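DNA topoisomerase 2-associated protein PAT1 (Saccharomyces cerevisiae, PDB 5LMG) activates mRNA decapping and represses translation, its C-terminal domain binding the decapping enzyme Dcp2 and the exonuclease Xrn1. Local coordinates at residues Ala275-Ala286 and Asp348-Met356. The protein carries 2 engineered substitutions. Sequence-based numbering, arbitrary orientation.
Sequences AYIWAFLASLAA and DLNLFLNVM. Engineered in segment 275-286: Ala279 (natural residue Gln), Ala286 (natural residue Leu).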
loop_
_atom_site.group_PDB
_atom_site.type_symbol
_atom_site.label_atom_id
_atom_site.label_comp_id
_atom_site.label_asym_id
_atom_site.label_seq_id
_atom_site.Cartn_x
_atom_site.Cartn_y
_atom_site.Cartn_z
ATOM N N ALA A 275 4.974 7.877 -4.995
ATOM C CA ALA A 275 4.021 8.620 -4.153
ATOM C C ALA A 275 3.535 7.797 -2.960
ATOM O O ALA A 275 3.472 8.332 -1.852
ATOM C CB ALA A 275 2.837 9.111 -4.972
ATOM N N TYR A 276 3.255 6.488 -3.175
ATOM C CA TYR A 276 2.822 5.552 -2.126
ATOM C C TYR A 276 3.911 5.364 -1.027
ATOM O O TYR A 276 3.565 5.035 0.107
ATOM C CB TYR A 276 2.419 4.189 -2.736
ATOM C CG TYR A 276 3.585 3.346 -3.205
ATOM C CD1 TYR A 276 4.246 3.637 -4.396
ATOM C CD2 TYR A 276 4.024 2.250 -2.463
ATOM C CE1 TYR A 276 5.339 2.882 -4.820
ATOM C CE2 TYR A 276 5.114 1.484 -2.881
ATOM C CZ TYR A 276 5.758 1.797 -4.070
ATOM O OH TYR A 276 6.832 1.066 -4.506
ATOM N N ILE A 277 5.209 5.536 -1.374
ATOM C CA ILE A 277 6.310 5.407 -0.402
ATOM C C ILE A 277 6.293 6.618 0.527
ATOM O O ILE A 277 6.368 6.452 1.747
ATOM C CB ILE A 277 7.705 5.197 -1.068
ATOM C CG1 ILE A 277 7.727 3.923 -1.944
ATOM C CG2 ILE A 277 8.809 5.159 0.002
ATOM C CD1 ILE A 277 8.964 3.738 -2.848
ATOM N N TRP A 278 6.201 7.836 -0.064
ATOM C CA TRP A 278 6.155 9.083 0.709
ATOM C C TRP A 278 4.861 9.188 1.514
ATOM O O TRP A 278 4.888 9.784 2.583
ATOM C CB TRP A 278 6.401 10.317 -0.182
ATOM C CG TRP A 278 7.751 10.304 -0.845
ATOM C CD1 TRP A 278 8.017 9.995 -2.149
ATOM C CD2 TRP A 278 9.027 10.488 -0.205
ATOM N NE1 TRP A 278 9.375 10.006 -2.371
ATOM C CE2 TRP A 278 10.022 10.286 -1.189
ATOM C CE3 TRP A 278 9.428 10.804 1.108
ATOM C CZ2 TRP A 278 11.392 10.423 -0.911
ATOM C CZ3 TRP A 278 10.785 10.908 1.392
ATOM C CH2 TRP A 278 11.751 10.717 0.392
ATOM N N ALA A 279 3.747 8.576 1.027
ATOM C CA ALA A 279 2.457 8.542 1.741
ATOM C C ALA A 279 2.597 7.657 2.987
ATOM O O ALA A 279 2.137 8.041 4.064
ATOM C CB ALA A 279 1.345 8.038 0.833
ATOM N N PHE A 280 3.287 6.511 2.855
ATOM C CA PHE A 280 3.577 5.640 3.988
ATOM C C PHE A 280 4.437 6.380 5.032
ATOM O O PHE A 280 4.101 6.341 6.215
ATOM C CB PHE A 280 4.286 4.340 3.548
ATOM C CG PHE A 280 4.895 3.572 4.707
ATOM C CD1 PHE A 280 4.100 2.782 5.538
ATOM C CD2 PHE A 280 6.256 3.661 4.984
ATOM C CE1 PHE A 280 4.658 2.087 6.618
ATOM C CE2 PHE A 280 6.810 2.988 6.079
ATOM C CZ PHE A 280 6.009 2.191 6.885
ATOM N N LEU A 281 5.534 7.050 4.580
ATOM C CA LEU A 281 6.462 7.776 5.458
ATOM C C LEU A 281 5.765 8.918 6.183
ATOM O O LEU A 281 6.092 9.175 7.327
ATOM C CB LEU A 281 7.691 8.290 4.690
ATOM C CG LEU A 281 8.722 7.253 4.236
ATOM C CD1 LEU A 281 9.725 7.873 3.272
ATOM C CD2 LEU A 281 9.473 6.631 5.434
ATOM N N ALA A 282 4.794 9.587 5.511
ATOM C CA ALA A 282 4.009 10.684 6.072
ATOM C C ALA A 282 3.116 10.140 7.192
ATOM O O ALA A 282 3.081 10.733 8.271
ATOM C CB ALA A 282 3.165 11.345 4.988
ATOM N N SER A 283 2.455 8.982 6.975
ATOM C CA SER A 283 1.594 8.393 8.013
ATOM C C SER A 283 2.405 7.855 9.196
ATOM O O SER A 283 1.977 8.017 10.346
ATOM C CB SER A 283 0.660 7.334 7.437
ATOM O OG SER A 283 1.378 6.167 7.074
ATOM N N LEU A 284 3.602 7.280 8.926
ATOM C CA LEU A 284 4.505 6.763 9.970
ATOM C C LEU A 284 5.000 7.927 10.844
ATOM O O LEU A 284 4.888 7.847 12.071
ATOM C CB LEU A 284 5.682 5.975 9.337
ATOM C CG LEU A 284 6.645 5.212 10.283
ATOM C CD1 LEU A 284 5.974 4.002 10.963
ATOM C CD2 LEU A 284 7.898 4.785 9.536
ATOM N N ALA A 285 5.446 9.036 10.213
ATOM C CA ALA A 285 5.925 10.238 10.903
ATOM C C ALA A 285 4.845 10.945 11.748
ATOM O O ALA A 285 5.137 11.361 12.875
ATOM C CB ALA A 285 6.535 11.207 9.905
ATOM N N ALA A 286 3.614 11.076 11.192
ATOM C CA ALA A 286 2.444 11.732 11.795
ATOM C C ALA A 286 2.000 11.115 13.109
ATOM O O ALA A 286 1.578 11.857 13.989
ATOM C CB ALA A 286 1.278 11.774 10.807
ATOM N N ASP A 348 4.852 15.127 -3.473
ATOM C CA ASP A 348 5.038 13.831 -2.804
ATOM C C ASP A 348 5.979 13.964 -1.607
ATOM O O ASP A 348 5.667 13.468 -0.525
ATOM C CB ASP A 348 5.527 12.746 -3.781
ATOM C CG ASP A 348 4.524 12.355 -4.859
ATOM O OD1 ASP A 348 3.342 12.780 -4.763
ATOM O OD2 ASP A 348 4.920 11.637 -5.803
ATOM N N LEU A 349 7.087 14.693 -1.786
ATOM C CA LEU A 349 8.044 14.945 -0.720
ATOM C C LEU A 349 7.429 15.852 0.378
ATOM O O LEU A 349 7.579 15.538 1.557
ATOM C CB LEU A 349 9.357 15.522 -1.285
ATOM C CG LEU A 349 10.452 15.939 -0.283
ATOM C CD1 LEU A 349 10.903 14.769 0.604
ATOM C CD2 LEU A 349 11.641 16.550 -1.012
ATOM N N ASN A 350 6.704 16.924 -0.006
ATOM C CA ASN A 350 6.066 17.821 0.968
ATOM C C ASN A 350 4.953 17.149 1.778
ATOM O O ASN A 350 4.720 17.560 2.905
ATOM C CB ASN A 350 5.589 19.126 0.329
ATOM C CG ASN A 350 6.719 20.105 0.187
ATOM O OD1 ASN A 350 7.498 20.326 1.116
ATOM N ND2 ASN A 350 6.849 20.704 -0.984
ATOM N N LEU A 351 4.322 16.081 1.252
ATOM C CA LEU A 351 3.330 15.294 1.996
ATOM C C LEU A 351 4.003 14.750 3.279
ATOM O O LEU A 351 3.444 14.864 4.371
ATOM C CB LEU A 351 2.786 14.128 1.123
ATOM C CG LEU A 351 1.817 13.110 1.785
ATOM C CD1 LEU A 351 0.558 13.795 2.338
ATOM C CD2 LEU A 351 1.406 12.034 0.795
ATOM N N PHE A 352 5.241 14.236 3.132
ATOM C CA PHE A 352 6.044 13.695 4.222
ATOM C C PHE A 352 6.610 14.797 5.116
ATOM O O PHE A 352 6.431 14.722 6.324
ATOM C CB PHE A 352 7.162 12.787 3.673
ATOM C CG PHE A 352 8.238 12.373 4.658
ATOM C CD1 PHE A 352 7.911 11.704 5.836
ATOM C CD2 PHE A 352 9.581 12.606 4.383
ATOM C CE1 PHE A 352 8.910 11.291 6.728
ATOM C CE2 PHE A 352 10.578 12.204 5.284
ATOM C CZ PHE A 352 10.235 11.540 6.441
ATOM N N LEU A 353 7.279 15.811 4.523
ATOM C CA LEU A 353 7.943 16.895 5.251
ATOM C C LEU A 353 7.010 17.755 6.102
ATOM O O LEU A 353 7.348 18.019 7.261
ATOM C CB LEU A 353 8.781 17.790 4.314
ATOM C CG LEU A 353 10.024 17.181 3.660
ATOM C CD1 LEU A 353 10.658 18.185 2.694
ATOM C CD2 LEU A 353 11.055 16.735 4.710
ATOM N N ASN A 354 5.856 18.203 5.527
ATOM C CA ASN A 354 4.866 19.059 6.210
ATOM C C ASN A 354 4.355 18.480 7.516
ATOM O O ASN A 354 4.155 19.221 8.472
ATOM C CB ASN A 354 3.697 19.440 5.306
ATOM C CG ASN A 354 4.064 20.235 4.064
ATOM O OD1 ASN A 354 5.177 20.759 3.883
ATOM N ND2 ASN A 354 3.117 20.346 3.178
ATOM N N VAL A 355 4.175 17.158 7.552
ATOM C CA VAL A 355 3.731 16.375 8.707
ATOM C C VAL A 355 4.679 16.608 9.927
ATOM O O VAL A 355 4.226 16.661 11.073
ATOM C CB VAL A 355 3.600 14.897 8.246
ATOM C CG1 VAL A 355 4.023 13.907 9.314
ATOM C CG2 VAL A 355 2.191 14.604 7.728
ATOM N N MET A 356 5.967 16.839 9.649
ATOM C CA MET A 356 6.980 17.122 10.661
ATOM C C MET A 356 7.265 18.630 10.806
ATOM O O MET A 356 8.238 19.011 11.456
ATOM C CB MET A 356 8.259 16.362 10.332
ATOM C CG MET A 356 8.116 14.854 10.435
ATOM S SD MET A 356 9.546 13.991 9.764
ATOM C CE MET A 356 9.625 14.715 8.079
#
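Phe352 is a knob in the hole formed by Trp278, Leu281, Ala282 and Ala285, where two nearly parallel helices of this mainly alpha-helical domain meet. The axes of 275-286 and 348-355 lie 8.0 Å apart and only 5° from parallel, a spacing that small residues allow: Ala282 and Phe352 bring their CA atoms within 4.1 Å. Helix 290-322, which lies between them in sequence, also packs against Trp278 and Leu349.

From CB outward, Phe352 first meets the carbonyl O and CE3 of Trp278. With CG anti to the backbone N (chi1 168°), the ring is swung obliquely into the hollow between Leu281 and Trp278, CG about equally far from Trp278 CE3 and Leu281 CB. Its CD1 turns an edge to the carbonyl O of Leu281, whose CB sits off-centre over one face, 4.1 Å from the ring centroid. Met356, bent at chi3, lays its CE over the other face, offset toward the rim. Phe352 CD2 comes 3.6 Å from Trp278 CZ3, which CE2 also approaches, while CE1 reaches Ala285 CB, whose single methyl leaves room for it. Cut back to an alanine, Phe352 would probably leave this hollow poorly filled and Leu281 CB without its ring partner.

Leu349 suits its place because a branched tip can present a methyl to an aromatic face: its CD1 makes a CH-pi contact, 4.2 Å from the centroid of Trp278's six-membered ring. Asp348 lays its carboxylate beside Ala275 CB but has its salt bridge with Lys344. Val355 CG1 touches Ala285 CB and engineered Ala286, while Met356, which also packs on the bound Dcp2 peptide, sets its CG 4.0 Å from Ala285 CB.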